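Local atomic coordinates of oligopeptide-binding protein appA (Bacillus subtilis, PDB entry 1XOC), a protein that binds oligopeptides such as tetra- and pentapeptides, but not tripeptides, and serves as the binding component of an ABC-type oligopeptide permease. Residues A[374-377]-A[378-382]; A[286-290]-A[291-295]; A[479-482]-A[483-487]; A[382-385]-A[386-389]. All coordinates share one frame; numbering follows the deposited sequence.

Contact 1 of 4, residues A[374-377]-A[378-382]; sequences EDIA and VVVQE. With ZN (zinc ion), chain F; ZN (zinc ion), chain J.
Val380 N gives its hydrogen to Ile376 O over 2.9 Å, an almost straight bond (169° at the hydrogen). The same oxygen is brushed by the valine's own methyl, Val380 CG2, at 3.2 Å. The three consecutive valines share this pose: with CG1 anti to the backbone N (chi1 172° to 174°), CG2 is turned back along the helix toward the carbonyl one turn earlier, so that Val379 CG2 lies 3.3 Å from Asp375 O and Val378 CG2 sits likewise against Glu374 O. Between the side chains themselves, Ile376 CG2 meets Val380 CG2 at 4.0 Å, on the face buried against strands 358-367 and 483-496.

The two acidic residues that open the segment, Glu374 and Asp375, each hold a zinc ion. Glu374 clasps one with OE1 at 2.2 Å and OE2 at 2.4 Å, and two waters add to its shell; Gly369 N donates to Glu374 OE2, steadying the carboxylate. The other is bound by Asp375 OD1 at 2.2 Å, with OD2 farther off at 2.7 Å.

Val378 N, Val379 N and Gln381 N repeat the backbone bond to Glu374 O, Asp375 O and Ala377 O, the i to i+4 pattern of a regular alpha helix, here the crossover of the beta-alpha-beta unit 358-367, 371-385, 390-396.

Contact 2 of 4, residues A[286-290]-A[291-295]; sequences ALTTA and LDRES
The Arg293 guanidinium has the methyl of Thr288 over one face, CG2 standing 3.6 Å above the plane and displaced toward the rim, nearest to NH2. At its edge, in the plane, lies a water that accepts from Arg293 NE at 3.1 Å and is also 2.8 Å from Thr288 O, so it bridges the side chain to the backbone of Thr288 in helix 281-289. A bend at chi3 (-70°) folds the arginine back over the threonine, and Phe485 O takes a hydrogen bond from NH1. Thr288 turns its hydroxyl elsewhere, to Gln481 and Thr484.

Thr288 O also accepts from Leu291 N at 3.0 Å, the donor standing well above the carbonyl plane. Leu291 leans back on the preceding turn, its CG 3.3 Å from Leu287 O, while the rest of the side chain packs on Gln383, Leu384 and Thr484. Cutting this residue down to an alanine would probably open a gap beside Leu384 and uncover the carbonyl of Leu287.

Beyond it the chain swings round Asp292 in an inverse gamma turn, closed by a weak bond from Arg293 N to Leu291 O. The Asp292 carboxylate then reaches forward: OD2 receives Ser295 N at 3.1 Å, from above the carboxylate plane, with 160° at the hydrogen. Asp292 is thus both the centre of the turn and the N-cap of helix 293-300, in the short link that joins it to helix 281-289.

Contact 3 of 4, residues A[479-482]-A[483-487]; sequences EDQP and YTFLY
Gln481 and Phe485 are joined by a water-mediated link: one water donates to Gln481 OE1 at 2.7 Å and accepts from Phe485 N at 2.9 Å. The glutamine chain is bent at chi2 (-70°), which curls its amide back toward the strand that follows. Direct polar bonds of this amide run elsewhere, OE1 to Thr288 OG1 and NE2 to Ala478 O, so both ends of the group are engaged and its rotation is fixed.

The backbone makes an abrupt helix-to-strand switch. Gln481 leaves helix 463-480 with positive phi (47°), Pro482 follows, and Tyr483 is already extended. The strand runs antiparallel to 265-271 and carries a classic beta bulge, Leu486 and Tyr487 both facing Val267.

Gln481 NE2 approaches the edge of the Phe485 ring near its plane, 4.4 Å from CD1, whereas Tyr483 CB rides over the centre of that ring, 4.1 Å above it. Pro482 O lies at the edge of the Tyr483 ring, 3.5 Å from CD1. At the far end of the ring Tyr483 OH is hydrogen-bonded to Trp419 NE1. With Tyr483 replaced by an alanine, Trp419 NE1 would probably lose its hydroxyl mate and Pro482 O its ring neighbour. Tyr487, itself part of the bulge, packs on the backbone of the bound peptide.

Contact 4 of 4, residues A[382-385]-A[386-389]; sequences EQLK and KIGI
Leu384 O is gripped by two amides that reach it from opposite faces of its carbonyl plane, Ile387 N at 3.1 Å and Ile389 N at 3.0 Å. Together with Gly388 N to Lys385 O at 2.9 Å, the bond from Ile389 makes a Schellman motif, with Gly388 at positive phi (81°) as the C-prime residue ending the helix. A type I turn from Lys385 to Gly388 carries the reversal.

Around these bonds the side chains close in. Leu384 CB meets Ile389 CB at 4.0 Å, the hydrophobic pair that usually accompanies this cap. Ile387 holds CG1 between its backbone N and carbonyl carbon, the crowded position (chi1 67°); from there CG1 lies 3.4 Å from Leu384 O and Ile387 CD1 comes 4.3 Å from Leu384 CD2. The exposed Lys386 chain runs beside Gln383, pointing the same way, with CB 3.4 Å from Gln383 O.

Farther out, Ile389 rests on Phe360 and Phe362 of strand 358-367 and on Leu287 of helix 281-289, which Leu384 also touches. Ile387 is directed to helix 332-341, against Glu332, Lys336 and Leu339, so the turn fits between two helices and a sheet just before strand 390-396.

Contact 1 lies within helix 371-385 and contact 4 covers its last turn and the loop that follows; they share Glu382, with centres 11 Å apart. Contact 2 lies against both: Leu291 CD2 touches Val380 CG1 of contact 1 at 4.0 Å, and Ala290 CB meets Ile387 CD1 of contact 4 at 3.4 Å. Toward contact 3, Thr288 OG1 stands 2.6 Å from Gln481 OE1 and 2.7 Å from Thr484 OG1, probable hydrogen bonds tying helix 281-289 to the junction between helix 463-480 and strand 483-496. Contact 1 reaches that strand through Ile376 CD1, 3.5 Å from Tyr487 OH, and Tyr487 leads on to the bound peptide. Contacts 3 and 4 do not touch; their nearest atoms are about 8 Å apart.

Contact 1 of 4, residues A[374-377]-A[378-382]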
loop_
_atom_site.group_PDB
_atom_site.type_symbol
_atom_site.label_atom_id
_atom_site.label_comp_id
_atom_site.label_asym_id
_atom_site.label_seq_id
_atom_site.Cartn_x
_atom_site.Cartn_y
_atom_site.Cartn_z
ATOM N N GLU A 374 -6.821 10.287 12.813
ATOM C CA GLU A 374 -7.584 11.462 13.169
ATOM C C GLU A 374 -6.996 12.080 14.430
ATOM O O GLU A 374 -6.802 13.293 14.510
ATOM C CB GLU A 374 -9.086 11.128 13.321
ATOM C CG GLU A 374 -9.736 10.528 12.020
ATOM C CD GLU A 374 -11.153 10.006 12.234
ATOM O OE1 GLU A 374 -11.648 10.122 13.381
ATOM O OE2 GLU A 374 -11.808 9.509 11.261
ATOM N N ASP A 375 -6.730 11.272 15.440
ATOM C CA ASP A 375 -6.065 11.729 16.657
ATOM C C ASP A 375 -4.666 12.313 16.401
ATOM O O ASP A 375 -4.288 13.348 16.966
ATOM C CB ASP A 375 -5.921 10.579 17.658
ATOM C CG ASP A 375 -7.247 10.113 18.220
ATOM O OD1 ASP A 375 -7.302 9.064 18.886
ATOM O OD2 ASP A 375 -8.267 10.802 18.008
ATOM N N ILE A 376 -3.876 11.640 15.593
ATOM C CA ILE A 376 -2.568 12.185 15.268
ATOM C C ILE A 376 -2.685 13.558 14.655
ATOM O O ILE A 376 -1.879 14.437 14.961
ATOM C CB ILE A 376 -1.820 11.271 14.316
ATOM C CG1 ILE A 376 -1.428 9.991 15.032
ATOM C CG2 ILE A 376 -0.562 11.978 13.758
ATOM C CD1 ILE A 376 -0.863 8.944 14.114
ATOM N N ALA A 377 -3.674 13.758 13.781
ATOM C CA ALA A 377 -3.851 15.065 13.133
ATOM C C ALA A 377 -4.132 16.191 14.127
ATOM O O ALA A 377 -3.634 17.330 14.011
ATOM C CB ALA A 377 -4.911 15.008 12.077
ATOM N N VAL A 378 -4.913 15.865 15.141
ATOM C CA VAL A 378 -5.234 16.827 16.208
ATOM C C VAL A 378 -3.986 17.090 17.064
ATOM O O VAL A 378 -3.683 18.217 17.412
ATOM C CB VAL A 378 -6.396 16.311 17.062
ATOM C CG1 VAL A 378 -6.629 17.211 18.217
ATOM C CG2 VAL A 378 -7.665 16.168 16.182
ATOM N N VAL A 379 -3.202 16.056 17.335
ATOM C CA VAL A 379 -1.984 16.230 18.120
ATOM C C VAL A 379 -0.942 17.080 17.368
ATOM O O VAL A 379 -0.296 17.954 17.948
ATOM C CB VAL A 379 -1.380 14.864 18.527
ATOM C CG1 VAL A 379 -0.009 15.064 19.169
ATOM C CG2 VAL A 379 -2.290 14.110 19.503
ATOM N N VAL A 380 -0.794 16.832 16.079
ATOM C CA VAL A 380 0.063 17.658 15.235
ATOM C C VAL A 380 -0.420 19.113 15.241
ATOM O O VAL A 380 0.380 20.054 15.367
ATOM C CB VAL A 380 0.156 17.096 13.794
ATOM C CG1 VAL A 380 0.929 18.052 12.886
ATOM C CG2 VAL A 380 0.806 15.706 13.802
ATOM N N GLN A 381 -1.724 19.332 15.112
ATOM C CA GLN A 381 -2.255 20.706 15.196
ATOM C C GLN A 381 -1.865 21.376 16.483
ATOM O O GLN A 381 -1.503 22.552 16.488
ATOM C CB GLN A 381 -3.763 20.673 15.054
ATOM C CG GLN A 381 -4.492 21.944 15.263
ATOM C CD GLN A 381 -5.964 21.677 15.214
ATOM O OE1 GLN A 381 -6.515 20.994 16.091
ATOM N NE2 GLN A 381 -6.624 22.194 14.170
ATOM N N GLU A 382 -1.960 20.650 17.592
ATOM C CA GLU A 382 -1.658 21.241 18.894
ATOM C C GLU A 382 -0.159 21.509 19.063
ATOM O O GLU A 382 0.220 22.579 19.539
ATOM C CB GLU A 382 -2.232 20.382 20.038
ATOM C CG GLU A 382 -3.781 20.438 20.064
ATOM C CD GLU A 382 -4.486 19.409 20.998
ATOM O OE1 GLU A 382 -3.807 18.476 21.512
ATOM O OE2 GLU A 382 -5.735 19.529 21.199
HETATM ZN ZN ZN F . -13.598 9.202 12.866
HETATM ZN ZN ZN J . -9.440 8.857 19.498
HETATM O O HOH W 1 -14.634 10.564 11.471
HETATM O O HOH W 2 -14.202 9.823 14.896
#

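Contact 2 of 4, residues A[286-290]-A[291-295]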
loop_
_atom_site.group_PDB
_atom_site.type_symbol
_atom_site.label_atom_id
_atom_site.label_comp_id
_atom_site.label_asym_id
_atom_site.label_seq_id
_atom_site.Cartn_x
_atom_site.Cartn_y
_atom_site.Cartn_z
ATOM N N ALA A 286 12.536 21.094 10.486
ATOM C CA ALA A 286 11.998 21.806 11.647
ATOM C C ALA A 286 10.648 21.234 12.087
ATOM O O ALA A 286 10.377 21.114 13.287
ATOM C CB ALA A 286 11.864 23.275 11.337
ATOM N N LEU A 287 9.794 20.899 11.126
ATOM C CA LEU A 287 8.476 20.344 11.434
ATOM C C LEU A 287 8.614 19.010 12.149
ATOM O O LEU A 287 7.940 18.747 13.143
ATOM C CB LEU A 287 7.645 20.186 10.166
ATOM C CG LEU A 287 7.222 21.461 9.443
ATOM C CD1 LEU A 287 6.780 21.194 8.015
ATOM C CD2 LEU A 287 6.110 22.143 10.190
ATOM N N THR A 288 9.520 18.172 11.675
ATOM C CA THR A 288 9.770 16.925 12.362
ATOM C C THR A 288 10.285 17.182 13.778
ATOM O O THR A 288 9.846 16.552 14.748
ATOM C CB THR A 288 10.784 16.076 11.575
ATOM O OG1 THR A 288 10.209 15.738 10.302
ATOM C CG2 THR A 288 11.150 14.805 12.344
ATOM N N THR A 289 11.208 18.126 13.896
ATOM C CA THR A 289 11.833 18.429 15.186
ATOM C C THR A 289 10.812 18.976 16.178
ATOM O O THR A 289 10.983 18.846 17.388
ATOM C CB THR A 289 12.982 19.449 14.992
ATOM O OG1 THR A 289 13.911 18.916 14.055
ATOM C CG2 THR A 289 13.724 19.741 16.288
ATOM N N ALA A 290 9.753 19.594 15.660
ATOM C CA ALA A 290 8.697 20.174 16.503
ATOM C C ALA A 290 7.705 19.136 17.025
ATOM O O ALA A 290 6.877 19.459 17.880
ATOM C CB ALA A 290 7.934 21.220 15.724
ATOM N N LEU A 291 7.761 17.925 16.483
ATOM C CA LEU A 291 6.787 16.893 16.816
ATOM C C LEU A 291 7.352 15.850 17.771
ATOM O O LEU A 291 8.384 15.222 17.512
ATOM C CB LEU A 291 6.238 16.238 15.560
ATOM C CG LEU A 291 5.493 17.166 14.600
ATOM C CD1 LEU A 291 5.245 16.506 13.252
ATOM C CD2 LEU A 291 4.188 17.685 15.244
ATOM N N ASP A 292 6.643 15.664 18.877
ATOM C CA ASP A 292 7.030 14.726 19.910
ATOM C C ASP A 292 6.503 13.358 19.503
ATOM O O ASP A 292 5.454 12.904 19.976
ATOM C CB ASP A 292 6.463 15.164 21.261
ATOM C CG ASP A 292 7.013 14.348 22.424
ATOM O OD1 ASP A 292 6.818 14.786 23.582
ATOM O OD2 ASP A 292 7.618 13.271 22.174
ATOM N N ARG A 293 7.222 12.706 18.602
ATOM C CA ARG A 293 6.748 11.446 18.031
ATOM C C ARG A 293 6.651 10.306 19.060
ATOM O O ARG A 293 5.784 9.444 18.969
ATOM C CB ARG A 293 7.595 11.061 16.813
ATOM C CG ARG A 293 7.314 11.936 15.588
ATOM C CD ARG A 293 8.181 11.580 14.419
ATOM N NE ARG A 293 9.534 11.985 14.702
ATOM C CZ ARG A 293 10.628 11.430 14.194
ATOM N NH1 ARG A 293 10.582 10.399 13.353
ATOM N NH2 ARG A 293 11.795 11.928 14.556
ATOM N N GLU A 294 7.504 10.323 20.080
ATOM C CA GLU A 294 7.396 9.317 21.145
ATOM C C GLU A 294 6.096 9.503 21.930
ATOM O O GLU A 294 5.406 8.537 22.265
ATOM C CB GLU A 294 8.619 9.375 22.056
ATOM C CG GLU A 294 9.930 9.277 21.282
ATOM C CD GLU A 294 10.760 8.113 21.726
ATOM O OE1 GLU A 294 11.668 8.322 22.566
ATOM O OE2 GLU A 294 10.472 6.984 21.249
ATOM N N SER A 295 5.750 10.756 22.221
ATOM C CA SER A 295 4.492 11.046 22.897
ATOM C C SER A 295 3.289 10.656 22.033
ATOM O O SER A 295 2.282 10.174 22.541
ATOM C CB SER A 295 4.434 12.525 23.274
ATOM O OG SER A 295 3.166 12.869 23.809
HETATM O O HOH W 3 10.800 14.389 16.263
#

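Contact 3 of 4, residues A[479-482]-A[483-487]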
loop_
_atom_site.group_PDB
_atom_site.type_symbol
_atom_site.label_atom_id
_atom_site.label_comp_id
_atom_site.label_asym_id
_atom_site.label_seq_id
_atom_site.Cartn_x
_atom_site.Cartn_y
_atom_site.Cartn_z
ATOM N N GLU A 479 17.841 12.748 5.647
ATOM C CA GLU A 479 18.281 14.144 5.718
ATOM C C GLU A 479 17.231 15.096 5.130
ATOM O O GLU A 479 16.973 16.163 5.678
ATOM C CB GLU A 479 19.631 14.326 5.004
ATOM C CG GLU A 479 20.046 15.796 4.749
ATOM C CD GLU A 479 20.371 16.602 6.019
ATOM O OE1 GLU A 479 20.403 16.010 7.124
ATOM O OE2 GLU A 479 20.616 17.834 5.904
ATOM N N ASP A 480 16.634 14.711 4.007
ATOM C CA ASP A 480 15.724 15.599 3.281
ATOM C C ASP A 480 14.313 15.693 3.871
ATOM O O ASP A 480 13.601 16.661 3.618
ATOM C CB ASP A 480 15.655 15.171 1.803
ATOM C CG ASP A 480 16.974 15.382 1.074
ATOM O OD1 ASP A 480 17.856 16.108 1.596
ATOM O OD2 ASP A 480 17.128 14.834 -0.040
ATOM N N GLN A 481 13.914 14.713 4.676
ATOM C CA GLN A 481 12.609 14.708 5.314
ATOM C C GLN A 481 11.484 15.042 4.323
ATOM O O GLN A 481 10.683 15.943 4.578
ATOM C CB GLN A 481 12.564 15.673 6.500
ATOM C CG GLN A 481 13.460 15.260 7.672
ATOM C CD GLN A 481 12.942 14.035 8.401
ATOM O OE1 GLN A 481 11.942 14.123 9.125
ATOM N NE2 GLN A 481 13.633 12.902 8.250
ATOM N N PRO A 482 11.378 14.278 3.216
ATOM C CA PRO A 482 10.232 14.512 2.342
ATOM C C PRO A 482 8.924 14.166 3.073
ATOM O O PRO A 482 7.855 14.723 2.765
ATOM C CB PRO A 482 10.490 13.566 1.183
ATOM C CG PRO A 482 11.363 12.469 1.763
ATOM C CD PRO A 482 12.230 13.168 2.741
ATOM N N TYR A 483 9.037 13.245 4.028
ATOM C CA TYR A 483 7.997 12.926 4.988
ATOM C C TYR A 483 8.552 13.152 6.393
ATOM O O TYR A 483 9.768 13.095 6.598
ATOM C CB TYR A 483 7.631 11.433 4.965
ATOM C CG TYR A 483 7.133 10.786 3.685
ATOM C CD1 TYR A 483 6.621 11.504 2.622
ATOM C CD2 TYR A 483 7.162 9.394 3.560
ATOM C CE1 TYR A 483 6.127 10.862 1.485
ATOM C CE2 TYR A 483 6.670 8.741 2.419
ATOM C CZ TYR A 483 6.153 9.463 1.400
ATOM O OH TYR A 483 5.691 8.790 0.286
ATOM N N THR A 484 7.641 13.364 7.347
ATOM C CA THR A 484 7.896 13.067 8.741
ATOM C C THR A 484 7.471 11.624 8.961
ATOM O O THR A 484 6.290 11.281 8.871
ATOM C CB THR A 484 7.150 14.030 9.702
ATOM O OG1 THR A 484 7.665 15.338 9.506
ATOM C CG2 THR A 484 7.342 13.662 11.095
ATOM N N PHE A 485 8.432 10.767 9.245
ATOM C CA PHE A 485 8.131 9.381 9.483
ATOM C C PHE A 485 7.563 9.279 10.884
ATOM O O PHE A 485 8.120 9.853 11.809
ATOM C CB PHE A 485 9.399 8.530 9.291
ATOM C CG PHE A 485 9.914 8.570 7.885
ATOM C CD1 PHE A 485 10.918 9.474 7.525
ATOM C CD2 PHE A 485 9.360 7.766 6.909
ATOM C CE1 PHE A 485 11.362 9.557 6.205
ATOM C CE2 PHE A 485 9.798 7.841 5.605
ATOM C CZ PHE A 485 10.805 8.731 5.251
ATOM N N LEU A 486 6.439 8.574 11.059
ATOM C CA LEU A 486 5.767 8.535 12.355
ATOM C C LEU A 486 6.005 7.228 13.105
ATOM O O LEU A 486 6.614 7.243 14.163
ATOM C CB LEU A 486 4.264 8.870 12.220
ATOM C CG LEU A 486 3.870 10.313 11.808
ATOM C CD1 LEU A 486 2.360 10.358 11.609
ATOM C CD2 LEU A 486 4.354 11.371 12.786
ATOM N N TYR A 487 5.526 6.103 12.588
ATOM C CA TYR A 487 5.717 4.831 13.269
ATOM C C TYR A 487 5.573 3.609 12.367
ATOM O O TYR A 487 5.031 3.686 11.282
ATOM C CB TYR A 487 4.789 4.688 14.470
ATOM C CG TYR A 487 3.340 4.877 14.132
ATOM C CD1 TYR A 487 2.803 6.135 14.078
ATOM C CD2 TYR A 487 2.511 3.802 13.866
ATOM C CE1 TYR A 487 1.508 6.336 13.761
ATOM C CE2 TYR A 487 1.180 4.003 13.549
ATOM C CZ TYR A 487 0.696 5.282 13.501
ATOM O OH TYR A 487 -0.616 5.545 13.193
HETATM O O HOH W 4 11.035 11.788 10.114
#

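Contact 4 of 4, residues A[382-385]-A[386-389]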
loop_
_atom_site.group_PDB
_atom_site.type_symbol
_atom_site.label_atom_id
_atom_site.label_comp_id
_atom_site.label_asym_id
_atom_site.label_seq_id
_atom_site.Cartn_x
_atom_site.Cartn_y
_atom_site.Cartn_z
ATOM N N GLU A 382 -1.960 20.650 17.592
ATOM C CA GLU A 382 -1.658 21.241 18.894
ATOM C C GLU A 382 -0.159 21.509 19.063
ATOM O O GLU A 382 0.220 22.579 19.539
ATOM C CB GLU A 382 -2.232 20.382 20.038
ATOM C CG GLU A 382 -3.781 20.438 20.064
ATOM C CD GLU A 382 -4.486 19.409 20.998
ATOM O OE1 GLU A 382 -3.807 18.476 21.512
ATOM O OE2 GLU A 382 -5.735 19.529 21.199
ATOM N N GLN A 383 0.676 20.541 18.683
ATOM C CA GLN A 383 2.128 20.670 18.826
ATOM C C GLN A 383 2.710 21.758 17.921
ATOM O O GLN A 383 3.583 22.515 18.348
ATOM C CB GLN A 383 2.846 19.314 18.634
ATOM C CG GLN A 383 2.550 18.324 19.778
ATOM C CD GLN A 383 3.242 16.985 19.653
ATOM O OE1 GLN A 383 3.003 16.045 20.443
ATOM N NE2 GLN A 383 4.057 16.859 18.662
ATOM N N LEU A 384 2.223 21.869 16.690
ATOM C CA LEU A 384 2.716 22.916 15.798
ATOM C C LEU A 384 2.203 24.302 16.169
ATOM O O LEU A 384 2.874 25.309 15.888
ATOM C CB LEU A 384 2.392 22.583 14.338
ATOM C CG LEU A 384 3.094 21.326 13.804
ATOM C CD1 LEU A 384 2.770 21.110 12.344
ATOM C CD2 LEU A 384 4.607 21.405 13.986
ATOM N N LYS A 385 1.040 24.370 16.823
ATOM C CA LYS A 385 0.525 25.654 17.304
ATOM C C LYS A 385 1.539 26.322 18.241
ATOM O O LYS A 385 1.760 27.529 18.174
ATOM C CB LYS A 385 -0.817 25.468 18.020
ATOM C CG LYS A 385 -1.536 26.787 18.367
ATOM C CD LYS A 385 -2.975 26.537 18.855
ATOM C CE LYS A 385 -3.722 27.853 18.988
ATOM N NZ LYS A 385 -5.054 27.744 19.662
ATOM N N LYS A 386 2.178 25.518 19.082
ATOM C CA LYS A 386 3.176 25.981 20.049
ATOM C C LYS A 386 4.376 26.697 19.430
ATOM O O LYS A 386 5.040 27.469 20.113
ATOM C CB LYS A 386 3.715 24.805 20.876
ATOM C CG LYS A 386 2.688 24.059 21.742
ATOM C CD LYS A 386 3.385 22.900 22.453
ATOM C CE LYS A 386 2.432 21.865 23.029
ATOM N NZ LYS A 386 3.053 20.490 22.901
ATOM N N ILE A 387 4.679 26.423 18.168
ATOM C CA ILE A 387 5.746 27.134 17.471
ATOM C C ILE A 387 5.225 28.093 16.382
ATOM O O ILE A 387 5.971 28.523 15.507
ATOM C CB ILE A 387 6.823 26.176 16.924
ATOM C CG1 ILE A 387 6.272 25.288 15.818
ATOM C CG2 ILE A 387 7.410 25.343 18.059
ATOM C CD1 ILE A 387 7.340 24.526 15.103
ATOM N N GLY A 388 3.950 28.445 16.461
ATOM C CA GLY A 388 3.374 29.470 15.596
ATOM C C GLY A 388 2.988 29.012 14.208
ATOM O O GLY A 388 2.969 29.805 13.269
ATOM N N ILE A 389 2.667 27.728 14.076
ATOM C CA ILE A 389 2.187 27.185 12.821
ATOM C C ILE A 389 0.717 26.788 12.984
ATOM O O ILE A 389 0.369 26.063 13.917
ATOM C CB ILE A 389 3.027 25.978 12.417
ATOM C CG1 ILE A 389 4.436 26.461 12.039
ATOM C CG2 ILE A 389 2.361 25.229 11.263
ATOM C CD1 ILE A 389 5.402 25.360 11.636
#